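Local structure of molybdenum cofactor carrier protein (Chlamydomonas reinhardtii, 2IZ6) at residues A[100-114]-A[123-137]. The protein probably binds the molybdenum cofactor and carries it in the cell, holding it ready for the enzymes that need it. Sequence-based numbering, arbitrary orientation. Where two conformers were deposited one is given.
Sequences RDNINALSSNVLVAV and EVALALKAKKPVVLL
Arg100 and Glu123 form a salt bridge through two nitrogens, side-on: NE of Arg100 reaches OE1 of Glu123 at 2.7 Å, and NH2 of Arg100 reaches OE2 of Glu123 at 3.1 Å. Guanidinium and carboxylate planes differ by 5°, and both oxygens use syn lone pairs. With CG anti to the backbone N (chi1 -176°) and the chain extended to NE, Arg100 crosses Glu123 at about a right angle and presents its NE edge to the carboxylate. CD1 of Leu126 sits over one guanidinium face and ND2 of Asn102 over the opposite one, each offset toward the rim. A leucine in place of Arg100 would probably strip the carboxylate of its charged mate and leave it freer to turn.

Water adds further bonds to Glu123: one molecule links OE1 to Asp101 N, another joins OE2 to Asn102 OD1 and the backbone N of Ile103 and Ala105.

The backbone bonds define parallel pairing of strands 110-114 and 134-137, whose axes lie 17° apart. Leu111 N donates to Pro133 O, Val135 N to Leu111 O at 2.8 Å, Ala113 N to Val135 O, and Leu137 N to Ala113 O. Helix 118-129 connects these strands in a beta-alpha-beta unit, and strand 15-19 pairs with the other edge of 110-114.

Apolar contacts seat the helix on the face bearing Leu111 and Ala113: CD2 of Leu111 meets CB of Ala127 at 3.9 Å, and CB of Ala113 meets CG2 of Val124 at 4.0 Å. On the other face, Val112 and Val135 lie side by side, near helix 161-173. Beyond the Schellman motif ending helix 118-129, NZ of Lys132 makes a weak bond to Ser108 O at 3.0 Å.

The chemistry thus divides: backbone bonds join strand to strand, hydrocarbon joins the helix to the sheet, and a buried carboxylate, held by arginine and two waters, ties the helix to residues 100-105.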
ATOM      1  N   ARG A 100       2.677   6.367   6.893  1.00 38.24           N
ATOM      2  CA  ARG A 100       1.311   6.879   6.984  1.00 37.98           C
ATOM      3  C   ARG A 100       0.608   6.245   8.182  1.00 39.01           C
ATOM      4  O   ARG A 100       0.763   5.046   8.459  1.00 39.34           O
ATOM      5  CB  ARG A 100       0.571   6.522   5.696  1.00 38.86           C
ATOM      6  CG  ARG A 100      -0.812   7.047   5.573  1.00 38.01           C
ATOM      7  CD  ARG A 100      -1.402   6.638   4.259  1.00 35.98           C
ATOM      8  NE  ARG A 100      -2.833   6.817   4.251  1.00 36.99           N
ATOM      9  CZ  ARG A 100      -3.656   6.265   3.371  1.00 37.49           C
ATOM     10  NH1 ARG A 100      -3.207   5.606   2.306  1.00 38.16           N
ATOM     11  NH2 ARG A 100      -4.936   6.464   3.495  1.00 40.02           N
ATOM     12  N   ASP A 101      -0.178   7.029   8.908  1.00 37.22           N
ATOM     13  CA  ASP A 101      -1.033   6.486   9.978  1.00 37.87           C
ATOM     14  C   ASP A 101      -2.274   5.891   9.334  1.00 37.06           C
ATOM     15  O   ASP A 101      -3.371   6.369   9.549  1.00 36.95           O
ATOM     16  CB  ASP A 101      -1.422   7.603  10.930  1.00 37.72           C
ATOM     17  CG  ASP A 101      -0.237   8.171  11.648  1.00 39.85           C
ATOM     18  OD1 ASP A 101       0.704   7.384  11.871  1.00 44.65           O
ATOM     19  OD2 ASP A 101      -0.249   9.371  11.987  1.00 42.04           O
ATOM     20  N   ASN A 102      -2.089   4.827   8.535  1.00 37.47           N
ATOM     21  CA  ASN A 102      -3.185   4.181   7.845  1.00 37.34           C
ATOM     22  C   ASN A 102      -4.012   3.388   8.846  1.00 37.15           C
ATOM     23  O   ASN A 102      -3.440   2.516   9.544  1.00 39.60           O
ATOM     24  CB  ASN A 102      -2.675   3.179   6.803  1.00 37.54           C
ATOM     25  CG  ASN A 102      -3.654   2.957   5.697  1.00 38.46           C
ATOM     26  OD1 ASN A 102      -4.878   2.923   5.915  1.00 35.99           O
ATOM     27  ND2 ASN A 102      -3.123   2.921   4.450  1.00 39.78           N
ATOM     28  N   ILE A 103      -5.297   3.714   8.938  1.00 35.73           N
ATOM     29  CA  ILE A 103      -6.241   2.922   9.720  1.00 35.31           C
ATOM     30  C   ILE A 103      -7.354   2.354   8.824  1.00 34.53           C
ATOM     31  O   ILE A 103      -8.446   2.066   9.263  1.00 35.25           O
ATOM     32  CB  ILE A 103      -6.777   3.771  10.897  1.00 34.89           C
ATOM     33  CG1 ILE A 103      -7.624   4.962  10.400  1.00 35.38           C
ATOM     34  CG2 ILE A 103      -5.594   4.149  11.785  1.00 35.73           C
ATOM     35  CD1 ILE A 103      -8.553   5.680  11.558  1.00 34.97           C
ATOM     36  N   ASN A 104      -7.042   2.127   7.549  1.00 32.57           N
ATOM     37  CA  ASN A 104      -8.085   1.780   6.590  1.00 31.71           C
ATOM     38  C   ASN A 104      -9.357   2.668   6.743  1.00 30.41           C
ATOM     39  O   ASN A 104     -10.516   2.218   6.688  1.00 30.77           O
ATOM     40  CB  ASN A 104      -8.410   0.254   6.700  1.00 30.86           C
ATOM     41  CG  ASN A 104      -7.273  -0.633   6.125  1.00 31.11           C
ATOM     42  OD1 ASN A 104      -6.439  -0.201   5.357  1.00 35.86           O
ATOM     43  ND2 ASN A 104      -7.279  -1.875   6.486  1.00 29.54           N
ATOM     44  N   ALA A 105      -9.134   3.958   6.912  1.00 30.98           N
ATOM     45  CA  ALA A 105     -10.220   4.896   7.200  1.00 31.78           C
ATOM     46  C   ALA A 105     -11.340   4.954   6.200  1.00 33.23           C
ATOM     47  O   ALA A 105     -12.406   5.387   6.588  1.00 34.78           O
ATOM     48  CB  ALA A 105      -9.608   6.287   7.362  1.00 33.66           C
ATOM     49  N   LEU A 106     -11.096   4.653   4.896  1.00 31.73           N
ATOM     50  CA  LEU A 106     -12.169   4.507   3.834  1.00 30.89           C
ATOM     51  C   LEU A 106     -13.301   3.498   4.252  1.00 29.58           C
ATOM     52  O   LEU A 106     -14.349   3.417   3.625  1.00 29.99           O
ATOM     53  CB  LEU A 106     -11.597   4.099   2.453  1.00 32.58           C
ATOM     54  CG  LEU A 106     -10.686   4.948   1.505  1.00 37.72           C
ATOM     55  CD1 LEU A 106     -10.393   4.224   0.240  1.00 38.16           C
ATOM     56  CD2 LEU A 106     -11.319   6.303   1.176  1.00 43.05           C
ATOM     57  N   SER A 107     -13.060   2.701   5.266  1.00 28.72           N
ATOM     58  CA  SER A 107     -14.016   1.794   5.804  1.00 28.66           C
ATOM     59  C   SER A 107     -15.048   2.523   6.655  1.00 28.13           C
ATOM     60  O   SER A 107     -16.105   1.991   6.905  1.00 31.30           O
ATOM     61  CB  SER A 107     -13.324   0.759   6.692  1.00 28.70           C
ATOM     62  OG  SER A 107     -12.160   0.198   6.052  1.00 29.99           O
ATOM     63  N   SER A 108     -14.635   3.659   7.191  1.00 28.18           N
ATOM     64  CA  SER A 108     -15.532   4.364   8.126  0.50 27.78           C
ATOM     65  C   SER A 108     -16.634   5.134   7.433  1.00 28.19           C
ATOM     66  O   SER A 108     -16.470   5.676   6.348  1.00 31.22           O
ATOM     67  CB  SER A 108     -14.745   5.309   8.991  0.50 26.80           C
ATOM     68  OG  SER A 108     -14.247   6.344   8.183  0.50 25.90           O
ATOM     69  N   ASN A 109     -17.806   5.230   8.079  1.00 25.80           N
ATOM     70  CA  ASN A 109     -18.898   6.062   7.578  1.00 27.33           C
ATOM     71  C   ASN A 109     -18.648   7.569   7.776  1.00 27.17           C
ATOM     72  O   ASN A 109     -18.963   8.435   6.994  1.00 25.44           O
ATOM     73  CB  ASN A 109     -20.189   5.709   8.309  1.00 28.54           C
ATOM     74  CG  ASN A 109     -20.692   4.358   7.974  1.00 32.41           C
ATOM     75  OD1 ASN A 109     -21.391   4.195   6.975  1.00 41.45           O
ATOM     76  ND2 ASN A 109     -20.309   3.373   8.728  1.00 28.38           N
ATOM     77  N   VAL A 110     -17.997   7.849   8.890  1.00 24.50           N
ATOM     78  CA  VAL A 110     -17.562   9.196   9.294  1.00 25.07           C
ATOM     79  C   VAL A 110     -16.280   9.077   9.987  1.00 25.56           C
ATOM     80  O   VAL A 110     -16.055   8.157  10.750  1.00 25.12           O
ATOM     81  CB  VAL A 110     -18.557   9.857  10.300  1.00 24.32           C
ATOM     82  CG1 VAL A 110     -18.193  11.362  10.535  1.00 26.21           C
ATOM     83  CG2 VAL A 110     -19.927   9.761   9.783  1.00 27.93           C
ATOM     84  N   LEU A 111     -15.369  10.027   9.727  1.00 25.92           N
ATOM     85  CA  LEU A 111     -14.052  10.102  10.407  1.00 26.30           C
ATOM     86  C   LEU A 111     -14.033  11.284  11.385  1.00 27.70           C
ATOM     87  O   LEU A 111     -14.431  12.395  11.020  1.00 28.04           O
ATOM     88  CB  LEU A 111     -12.915  10.248   9.349  1.00 26.04           C
ATOM     89  CG  LEU A 111     -11.464  10.335   9.826  1.00 27.04           C
ATOM     90  CD1 LEU A 111     -11.100   9.036  10.541  1.00 29.09           C
ATOM     91  CD2 LEU A 111     -10.496  10.597   8.710  1.00 27.68           C
ATOM     92  N   VAL A 112     -13.645  11.056  12.643  1.00 24.49           N
ATOM     93  CA  VAL A 112     -13.522  12.109  13.606  1.00 25.77           C
ATOM     94  C   VAL A 112     -12.066  12.262  13.976  1.00 25.09           C
ATOM     95  O   VAL A 112     -11.384  11.295  14.355  1.00 25.46           O
ATOM     96  CB  VAL A 112     -14.300  11.758  14.909  1.00 24.56           C
ATOM     97  CG1 VAL A 112     -14.276  12.877  15.873  1.00 26.31           C
ATOM     98  CG2 VAL A 112     -15.766  11.465  14.638  1.00 26.51           C
ATOM     99  N   ALA A 113     -11.553  13.488  13.806  1.00 23.59           N
ATOM    100  CA  ALA A 113     -10.216  13.860  14.229  1.00 24.05           C
ATOM    101  C   ALA A 113     -10.350  14.549  15.598  1.00 23.91           C
ATOM    102  O   ALA A 113     -11.126  15.504  15.751  1.00 25.00           O
ATOM    103  CB  ALA A 113      -9.591  14.811  13.236  1.00 23.07           C
ATOM    104  N   VAL A 114      -9.579  14.073  16.558  1.00 25.53           N
ATOM    105  CA  VAL A 114      -9.490  14.698  17.866  1.00 24.83           C
ATOM    106  C   VAL A 114      -8.054  15.250  17.932  1.00 25.72           C
ATOM    107  O   VAL A 114      -7.101  14.482  18.003  1.00 27.48           O
ATOM    108  CB  VAL A 114      -9.698  13.663  19.024  1.00 26.81           C
ATOM    109  CG1 VAL A 114      -9.632  14.340  20.328  1.00 25.87           C
ATOM    110  CG2 VAL A 114     -10.983  12.970  18.860  1.00 27.04           C
ATOM    111  N   GLU A 123      -4.704  11.921   6.794  1.00 23.15           N
ATOM    112  CA  GLU A 123      -5.874  11.085   6.774  1.00 23.78           C
ATOM    113  C   GLU A 123      -7.178  11.857   6.580  1.00 24.31           C
ATOM    114  O   GLU A 123      -8.123  11.389   5.916  1.00 25.00           O
ATOM    115  CB  GLU A 123      -5.953  10.176   8.019  1.00 25.12           C
ATOM    116  CG  GLU A 123      -4.907   9.120   8.128  1.00 24.91           C
ATOM    117  CD  GLU A 123      -4.652   8.275   6.847  1.00 29.46           C
ATOM    118  OE1 GLU A 123      -3.449   8.117   6.543  1.00 33.75           O
ATOM    119  OE2 GLU A 123      -5.614   7.817   6.190  1.00 36.21           O
ATOM    120  N   VAL A 124      -7.265  13.022   7.181  1.00 22.43           N
ATOM    121  CA  VAL A 124      -8.439  13.880   7.017  1.00 23.08           C
ATOM    122  C   VAL A 124      -8.535  14.298   5.508  1.00 21.68           C
ATOM    123  O   VAL A 124      -9.570  14.251   4.835  1.00 22.85           O
ATOM    124  CB  VAL A 124      -8.399  15.128   7.902  1.00 23.70           C
ATOM    125  CG1 VAL A 124      -9.441  16.139   7.498  1.00 24.61           C
ATOM    126  CG2 VAL A 124      -8.547  14.694   9.340  1.00 24.69           C
ATOM    127  N   ALA A 125      -7.388  14.716   4.959  1.00 22.85           N
ATOM    128  CA  ALA A 125      -7.343  15.149   3.563  1.00 21.56           C
ATOM    129  C   ALA A 125      -7.702  14.016   2.640  1.00 21.65           C
ATOM    130  O   ALA A 125      -8.496  14.202   1.662  1.00 22.79           O
ATOM    131  CB  ALA A 125      -6.005  15.658   3.227  1.00 22.14           C
ATOM    132  N   LEU A 126      -7.234  12.790   2.934  1.00 21.88           N
ATOM    133  CA  LEU A 126      -7.605  11.628   2.100  1.00 23.31           C
ATOM    134  C   LEU A 126      -9.101  11.266   2.245  1.00 23.40           C
ATOM    135  O   LEU A 126      -9.708  10.730   1.281  1.00 23.54           O
ATOM    136  CB  LEU A 126      -6.676  10.463   2.330  1.00 25.28           C
ATOM    137  CG  LEU A 126      -5.257  10.735   1.854  1.00 26.88           C
ATOM    138  CD1 LEU A 126      -4.229   9.625   2.170  1.00 29.39           C
ATOM    139  CD2 LEU A 126      -5.218  10.999   0.353  1.00 28.60           C
ATOM    140  N   ALA A 127      -9.694  11.410   3.393  1.00 24.44           N
ATOM    141  CA  ALA A 127     -11.123  11.229   3.618  1.00 24.03           C
ATOM    142  C   ALA A 127     -11.870  12.200   2.754  1.00 24.65           C
ATOM    143  O   ALA A 127     -12.813  11.833   2.094  1.00 26.14           O
ATOM    144  CB  ALA A 127     -11.497  11.416   5.071  1.00 24.93           C
ATOM    145  N   LEU A 128     -11.459  13.464   2.719  1.00 23.59           N
ATOM    146  CA  LEU A 128     -12.121  14.441   1.852  1.00 24.51           C
ATOM    147  C   LEU A 128     -11.931  14.140   0.424  1.00 25.35           C
ATOM    148  O   LEU A 128     -12.877  14.323  -0.346  1.00 24.87           O
ATOM    149  CB  LEU A 128     -11.701  15.873   2.138  1.00 24.17           C
ATOM    150  CG  LEU A 128     -11.942  16.316   3.596  1.00 26.34           C
ATOM    151  CD1 LEU A 128     -11.324  17.676   3.859  1.00 30.18           C
ATOM    152  CD2 LEU A 128     -13.460  16.400   3.912  1.00 24.26           C
ATOM    153  N   LYS A 129     -10.740  13.654   0.032  1.00 24.94           N
ATOM    154  CA  LYS A 129     -10.560  13.232  -1.362  1.00 25.25           C
ATOM    155  C   LYS A 129     -11.558  12.139  -1.772  1.00 24.02           C
ATOM    156  O   LYS A 129     -12.086  12.136  -2.894  1.00 24.74           O
ATOM    157  CB  LYS A 129      -9.113  12.803  -1.576  1.00 25.23           C
ATOM    158  CG  LYS A 129      -8.766  12.354  -2.973  1.00 25.55           C
ATOM    159  CD  LYS A 129      -7.217  12.123  -3.120  1.00 28.55           C
ATOM    160  CE  LYS A 129      -6.811  11.268  -4.354  1.00 30.79           C
ATOM    161  NZ  LYS A 129      -7.504  11.592  -5.623  1.00 37.98           N
ATOM    162  N   ALA A 130     -11.849  11.241  -0.823  1.00 25.35           N
ATOM    163  CA  ALA A 130     -12.821  10.160  -1.035  1.00 26.56           C
ATOM    164  C   ALA A 130     -14.273  10.627  -0.892  1.00 28.61           C
ATOM    165  O   ALA A 130     -15.188   9.774  -0.974  1.00 30.09           O
ATOM    166  CB  ALA A 130     -12.562   9.062  -0.046  1.00 26.82           C
ATOM    167  N   LYS A 131     -14.490  11.913  -0.609  1.00 28.51           N
ATOM    168  CA  LYS A 131     -15.816  12.497  -0.378  1.00 28.91           C
ATOM    169  C   LYS A 131     -16.540  11.877   0.821  1.00 30.13           C
ATOM    170  O   LYS A 131     -17.745  11.669   0.845  1.00 29.97           O
ATOM    171  CB  LYS A 131     -16.674  12.467  -1.660  1.00 30.50           C
ATOM    172  CG  LYS A 131     -15.953  12.953  -2.897  1.00 32.48           C
ATOM    173  CD  LYS A 131     -15.604  14.380  -2.859  1.00 35.81           C
ATOM    174  CE  LYS A 131     -14.834  14.746  -4.166  1.00 36.89           C
ATOM    175  NZ  LYS A 131     -14.532  16.224  -4.246  1.00 37.77           N
ATOM    176  N   LYS A 132     -15.785  11.663   1.882  1.00 28.24           N
ATOM    177  CA  LYS A 132     -16.322  11.174   3.116  1.00 29.61           C
ATOM    178  C   LYS A 132     -16.346  12.360   4.079  1.00 27.77           C
ATOM    179  O   LYS A 132     -15.418  13.231   4.073  1.00 24.74           O
ATOM    180  CB  LYS A 132     -15.430  10.051   3.696  1.00 29.91           C
ATOM    181  CG  LYS A 132     -15.548   8.695   2.928  1.00 36.54           C
ATOM    182  CD  LYS A 132     -15.489   7.514   3.957  1.00 37.48           C
ATOM    183  CE  LYS A 132     -16.044   6.250   3.451  1.00 36.58           C
ATOM    184  NZ  LYS A 132     -17.494   6.237   3.613  1.00 44.78           N
ATOM    185  N   PRO A 133     -17.376  12.420   4.918  1.00 24.72           N
ATOM    186  CA  PRO A 133     -17.443  13.487   5.905  1.00 24.05           C
ATOM    187  C   PRO A 133     -16.485  13.353   7.069  1.00 24.43           C
ATOM    188  O   PRO A 133     -16.167  12.256   7.487  1.00 26.94           O
ATOM    189  CB  PRO A 133     -18.844  13.407   6.456  1.00 25.14           C
ATOM    190  CG  PRO A 133     -19.178  11.995   6.279  1.00 26.48           C
ATOM    191  CD  PRO A 133     -18.436  11.446   5.133  1.00 27.08           C
ATOM    192  N   VAL A 134     -16.019  14.482   7.502  1.00 24.36           N
ATOM    193  CA  VAL A 134     -15.081  14.526   8.608  0.50 22.96           C
ATOM    194  C   VAL A 134     -15.552  15.484   9.738  1.00 24.71           C
ATOM    195  O   VAL A 134     -16.026  16.603   9.490  1.00 25.29           O
ATOM    196  CB  VAL A 134     -13.657  14.934   8.111  0.50 22.85           C
ATOM    197  CG1 VAL A 134     -12.670  14.994   9.284  0.50 23.15           C
ATOM    198  CG2 VAL A 134     -13.086  13.985   7.060  0.50 22.08           C
ATOM    199  N   VAL A 135     -15.411  15.022  10.954  1.00 23.23           N
ATOM    200  CA  VAL A 135     -15.666  15.822  12.141  1.00 21.85           C
ATOM    201  C   VAL A 135     -14.384  16.237  12.887  1.00 22.81           C
ATOM    202  O   VAL A 135     -13.571  15.375  13.175  1.00 23.41           O
ATOM    203  CB  VAL A 135     -16.637  15.108  13.112  1.00 23.54           C
ATOM    204  CG1 VAL A 135     -16.934  15.971  14.309  1.00 26.25           C
ATOM    205  CG2 VAL A 135     -17.944  14.767  12.451  1.00 25.25           C
ATOM    206  N   LEU A 136     -14.150  17.547  13.020  1.00 23.30           N
ATOM    207  CA  LEU A 136     -12.954  18.059  13.639  1.00 22.88           C
ATOM    208  C   LEU A 136     -13.262  18.507  15.042  1.00 23.82           C
ATOM    209  O   LEU A 136     -13.978  19.489  15.238  1.00 24.28           O
ATOM    210  CB  LEU A 136     -12.423  19.236  12.810  1.00 23.70           C
ATOM    211  CG  LEU A 136     -12.067  18.970  11.348  1.00 24.43           C
ATOM    212  CD1 LEU A 136     -11.520  20.286  10.696  1.00 22.26           C
ATOM    213  CD2 LEU A 136     -11.089  17.835  11.202  1.00 26.89           C
ATOM    214  N   LEU A 137     -12.640  17.837  16.012  1.00 22.96           N
ATOM    215  CA  LEU A 137     -12.844  18.100  17.454  1.00 24.89           C
ATOM    216  C   LEU A 137     -11.485  18.451  18.068  1.00 25.66           C
ATOM    217  O   LEU A 137     -10.528  17.709  17.961  1.00 25.76           O
ATOM    218  CB  LEU A 137     -13.461  16.897  18.160  1.00 24.48           C
ATOM    219  CG  LEU A 137     -13.600  16.986  19.705  1.00 25.79           C
ATOM    220  CD1 LEU A 137     -14.539  18.112  20.025  1.00 25.81           C
ATOM    221  CD2 LEU A 137     -14.107  15.615  20.258  1.00 27.33           C
TER
HETATM  222  O   HOH W   1      -1.506   9.397   7.744  1.00 27.22           O
HETATM  223  O   HOH W   2      -6.372   5.282   6.693  1.00 32.62           O
HETATM  224  O   HOH W   3     -19.833   8.131   4.526  1.00 53.36           O